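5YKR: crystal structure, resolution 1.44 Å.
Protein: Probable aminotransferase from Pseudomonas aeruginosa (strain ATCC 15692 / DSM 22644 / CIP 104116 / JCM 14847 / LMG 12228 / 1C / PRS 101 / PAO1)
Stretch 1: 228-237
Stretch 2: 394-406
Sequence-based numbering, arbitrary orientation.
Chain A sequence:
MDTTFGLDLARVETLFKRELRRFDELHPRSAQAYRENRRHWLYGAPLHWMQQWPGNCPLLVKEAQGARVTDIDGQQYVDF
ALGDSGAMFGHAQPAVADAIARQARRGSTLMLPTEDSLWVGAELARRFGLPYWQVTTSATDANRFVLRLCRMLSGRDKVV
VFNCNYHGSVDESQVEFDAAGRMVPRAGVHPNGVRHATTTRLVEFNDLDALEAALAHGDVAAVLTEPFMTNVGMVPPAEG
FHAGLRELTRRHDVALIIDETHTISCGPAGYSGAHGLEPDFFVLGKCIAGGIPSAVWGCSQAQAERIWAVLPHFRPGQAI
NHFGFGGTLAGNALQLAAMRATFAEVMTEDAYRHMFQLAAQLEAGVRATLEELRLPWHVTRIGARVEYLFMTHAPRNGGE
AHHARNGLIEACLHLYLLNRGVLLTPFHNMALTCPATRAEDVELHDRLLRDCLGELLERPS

Stretch 1, residues 228-237: FMTNVGMVPP
Stretch 2 (394-406) APRNGGEAHHARN

What backbone shapes meet? Residues 228-237 form an irregular loop closed on itself by Met229 N to Val235 O (3.0 Å) and Val235 N to Met229 O (2.9 Å); Gly233 takes positive phi (67/-169). Packed against it is a helix beginning at Gly398, and CA atoms pair antiparallel, Val232 with His402 (5.9 Å) and Val235 with Pro395 (5.8 Å).

How is the helix under the loop held at its start? Asn397 (chi1 54°, p) brings OD1 3.0 Å from Glu400 N, capping it. Glu400 (m, t, chi3 3°) turns OE1 to Arg396 N (2.8 Å) and OE2 to Arg396 NE and NH2 (2.7 Å each), a salt bridge reached with Arg396 at m, t, m, chi4 -126°.

Which side chains pack? Apolar contacts converge on Ala401 CB, 4.0 Å from CG2 of both Val235 (t) and Val232 (p). Val235 CG2 also lies 3.9 Å from Pro395 CG, and its CG1 3.7 Å from Asn397 CA; Val232 CG2 is 3.6 Å from His402 N, at the edge of the His402 ring (t, chi2 92°). At Gly398 an ideal CB would sit a tight 3.5 Å from Met229 CE (m, t, p).

Where is the polar chemistry? No direct hydrogen bond crosses. Arg405 (m, m, m, chi4 -94°) brings NH1 3.4 Å from Gly233 N, two donors; NH1 instead donates to a water (3.0 Å) that donates weakly to Asn231 O (3.2 Å). Another water donates to Pro236 O (2.8 Å) and Pro395 O (2.7 Å). Val232 O, 3.1 Å from Ala401 CB, stays unpartnered.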

# COMPACT_ATOMS: atom_id res chain seq x y z
N PHE A 228 5.11 -18.88 13.04
CA PHE A 228 4.39 -20.14 12.83
C PHE A 228 3.88 -19.97 11.41
O PHE A 228 3.21 -18.97 11.14
CB PHE A 228 3.30 -20.19 13.93
CG PHE A 228 2.51 -21.46 14.02
CD1 PHE A 228 1.68 -21.89 13.01
CD2 PHE A 228 2.52 -22.15 15.22
CE1 PHE A 228 0.95 -23.06 13.16
CE2 PHE A 228 1.81 -23.32 15.39
CZ PHE A 228 1.02 -23.75 14.36
N MET A 229 4.31 -20.83 10.47
CA MET A 229 3.97 -20.54 9.07
C MET A 229 2.48 -20.79 8.85
O MET A 229 1.92 -21.78 9.36
CB MET A 229 4.82 -21.36 8.09
CG MET A 229 6.29 -21.22 8.35
SD MET A 229 7.34 -22.12 7.15
CE MET A 229 7.06 -21.20 5.63
N THR A 230 1.84 -19.94 8.07
CA THR A 230 0.40 -20.02 7.83
C THR A 230 0.00 -19.95 6.38
O THR A 230 -1.18 -20.02 6.07
CB THR A 230 -0.37 -18.91 8.57
OG1 THR A 230 -0.03 -17.64 8.00
CG2 THR A 230 -0.07 -18.94 10.07
N ASN A 231 0.98 -19.88 5.48
CA ASN A 231 0.69 -19.65 4.07
C ASN A 231 1.09 -20.81 3.16
O ASN A 231 1.29 -20.62 1.96
CB ASN A 231 1.28 -18.31 3.66
CG ASN A 231 0.58 -17.12 4.30
OD1 ASN A 231 1.21 -16.24 5.02
ND2 ASN A 231 -0.66 -17.01 3.98
N VAL A 232 1.15 -22.00 3.76
CA VAL A 232 1.34 -23.26 3.01
C VAL A 232 0.65 -24.37 3.79
O VAL A 232 1.24 -25.40 4.13
CB VAL A 232 2.85 -23.50 2.71
CG1 VAL A 232 3.68 -23.65 4.00
CG2 VAL A 232 3.03 -24.65 1.76
N GLY A 233 -0.59 -24.10 4.20
CA GLY A 233 -1.06 -24.74 5.40
C GLY A 233 -0.26 -24.22 6.60
O GLY A 233 0.52 -23.26 6.48
N MET A 234 -0.43 -24.87 7.73
CA MET A 234 0.26 -24.44 8.95
C MET A 234 1.47 -25.27 9.28
O MET A 234 1.38 -26.47 9.31
CB MET A 234 -0.71 -24.48 10.12
CG MET A 234 -1.72 -23.38 10.05
SD MET A 234 -2.94 -23.52 11.42
CE MET A 234 -3.82 -22.05 11.04
N VAL A 235 2.59 -24.61 9.51
CA VAL A 235 3.84 -25.28 9.88
C VAL A 235 4.26 -24.77 11.25
O VAL A 235 4.78 -23.63 11.41
CB VAL A 235 4.99 -25.05 8.86
CG1 VAL A 235 6.18 -25.92 9.26
CG2 VAL A 235 4.51 -25.31 7.43
N PRO A 236 4.03 -25.58 12.29
CA PRO A 236 4.47 -25.14 13.60
C PRO A 236 5.97 -25.11 13.76
O PRO A 236 6.68 -25.93 13.14
CB PRO A 236 3.90 -26.24 14.53
CG PRO A 236 2.90 -26.96 13.75
CD PRO A 236 3.32 -26.87 12.33
N PRO A 237 6.50 -24.20 14.56
CA PRO A 237 7.91 -24.26 14.93
C PRO A 237 8.18 -25.49 15.81
O PRO A 237 7.37 -25.84 16.67
CB PRO A 237 8.12 -22.93 15.67
CG PRO A 237 6.80 -22.66 16.31
CD PRO A 237 5.76 -23.19 15.35
N ALA A 394 1.78 -33.33 11.08
CA ALA A 394 2.18 -31.96 10.89
C ALA A 394 3.48 -31.90 10.06
O ALA A 394 4.43 -32.64 10.31
CB ALA A 394 2.40 -31.29 12.24
N PRO A 395 3.52 -30.98 9.10
CA PRO A 395 4.73 -30.82 8.30
C PRO A 395 5.88 -30.28 9.12
O PRO A 395 5.68 -29.45 10.01
CB PRO A 395 4.30 -29.80 7.23
CG PRO A 395 3.26 -28.94 7.93
CD PRO A 395 2.49 -29.96 8.76
N ARG A 396 7.08 -30.72 8.82
CA ARG A 396 8.28 -30.22 9.51
C ARG A 396 8.72 -28.87 8.92
O ARG A 396 9.43 -28.15 9.55
CB ARG A 396 9.44 -31.21 9.38
CG ARG A 396 9.23 -32.47 10.21
CD ARG A 396 10.38 -33.42 9.99
NE ARG A 396 10.15 -34.08 8.71
CZ ARG A 396 10.10 -35.40 8.52
NH1 ARG A 396 10.36 -36.27 9.50
NH2 ARG A 396 9.84 -35.86 7.30
N ASN A 397 8.35 -28.61 7.66
CA ASN A 397 8.74 -27.41 6.98
C ASN A 397 7.77 -27.09 5.84
O ASN A 397 6.88 -27.89 5.51
CB ASN A 397 10.20 -27.49 6.52
CG ASN A 397 10.48 -28.73 5.69
OD1 ASN A 397 9.76 -29.00 4.72
ND2 ASN A 397 11.52 -29.49 6.07
N GLY A 398 7.95 -25.92 5.23
CA GLY A 398 7.10 -25.52 4.15
C GLY A 398 7.18 -26.41 2.93
O GLY A 398 6.18 -26.66 2.28
N GLY A 399 8.39 -26.90 2.62
CA GLY A 399 8.53 -27.76 1.46
C GLY A 399 7.66 -29.01 1.57
O GLY A 399 7.05 -29.43 0.58
N GLU A 400 7.60 -29.60 2.76
CA GLU A 400 6.75 -30.79 3.03
C GLU A 400 5.29 -30.45 2.87
O GLU A 400 4.49 -31.16 2.25
CB GLU A 400 6.96 -31.31 4.44
CG GLU A 400 8.19 -32.12 4.63
CD GLU A 400 8.28 -32.81 5.99
OE1 GLU A 400 7.33 -32.73 6.83
OE2 GLU A 400 9.33 -33.44 6.20
N ALA A 401 4.94 -29.35 3.48
CA ALA A 401 3.56 -28.88 3.48
C ALA A 401 3.03 -28.66 2.09
O ALA A 401 1.87 -28.92 1.81
CB ALA A 401 3.44 -27.64 4.31
N HIS A 402 3.88 -28.09 1.22
CA HIS A 402 3.45 -27.76 -0.15
C HIS A 402 2.88 -28.95 -0.92
O HIS A 402 1.94 -28.79 -1.72
CB HIS A 402 4.63 -27.17 -0.90
CG HIS A 402 4.29 -26.63 -2.25
ND1 HIS A 402 3.93 -25.32 -2.48
CD2 HIS A 402 4.34 -27.23 -3.46
CE1 HIS A 402 3.75 -25.14 -3.78
NE2 HIS A 402 3.96 -26.29 -4.39
N HIS A 403 3.41 -30.14 -0.65
CA HIS A 403 2.90 -31.36 -1.34
C HIS A 403 1.52 -31.79 -0.91
O HIS A 403 0.84 -32.58 -1.62
CB HIS A 403 3.82 -32.53 -1.06
CG HIS A 403 5.18 -32.34 -1.65
ND1 HIS A 403 5.41 -32.50 -3.00
CD2 HIS A 403 6.38 -32.07 -1.09
CE1 HIS A 403 6.69 -32.28 -3.25
NE2 HIS A 403 7.31 -32.05 -2.11
N ALA A 404 1.08 -31.28 0.23
CA ALA A 404 -0.23 -31.64 0.83
C ALA A 404 -1.38 -30.67 0.53
O ALA A 404 -2.35 -30.55 1.35
CB ALA A 404 -0.01 -31.73 2.32
N ARG A 405 -1.23 -29.98 -0.61
CA ARG A 405 -2.18 -29.04 -1.15
C ARG A 405 -2.64 -29.60 -2.52
O ARG A 405 -1.90 -30.28 -3.21
CB ARG A 405 -1.55 -27.61 -1.23
CG ARG A 405 -1.16 -26.99 0.15
CD ARG A 405 -2.35 -26.62 1.07
NE ARG A 405 -3.24 -25.69 0.38
CZ ARG A 405 -3.19 -24.36 0.47
NH1 ARG A 405 -2.34 -23.74 1.33
NH2 ARG A 405 -4.04 -23.63 -0.25
N ASN A 406 -3.89 -29.33 -2.90
CA ASN A 406 -4.47 -29.79 -4.15
C ASN A 406 -5.60 -28.89 -4.56
O ASN A 406 -6.59 -28.76 -3.82
CB ASN A 406 -4.97 -31.23 -4.04
CG ASN A 406 -5.52 -31.76 -5.36
OD1 ASN A 406 -6.73 -31.63 -5.68
ND2 ASN A 406 -4.59 -32.27 -6.20
O HOH W 1 -1.82 -20.76 1.15
O HOH W 2 6.52 -28.61 12.42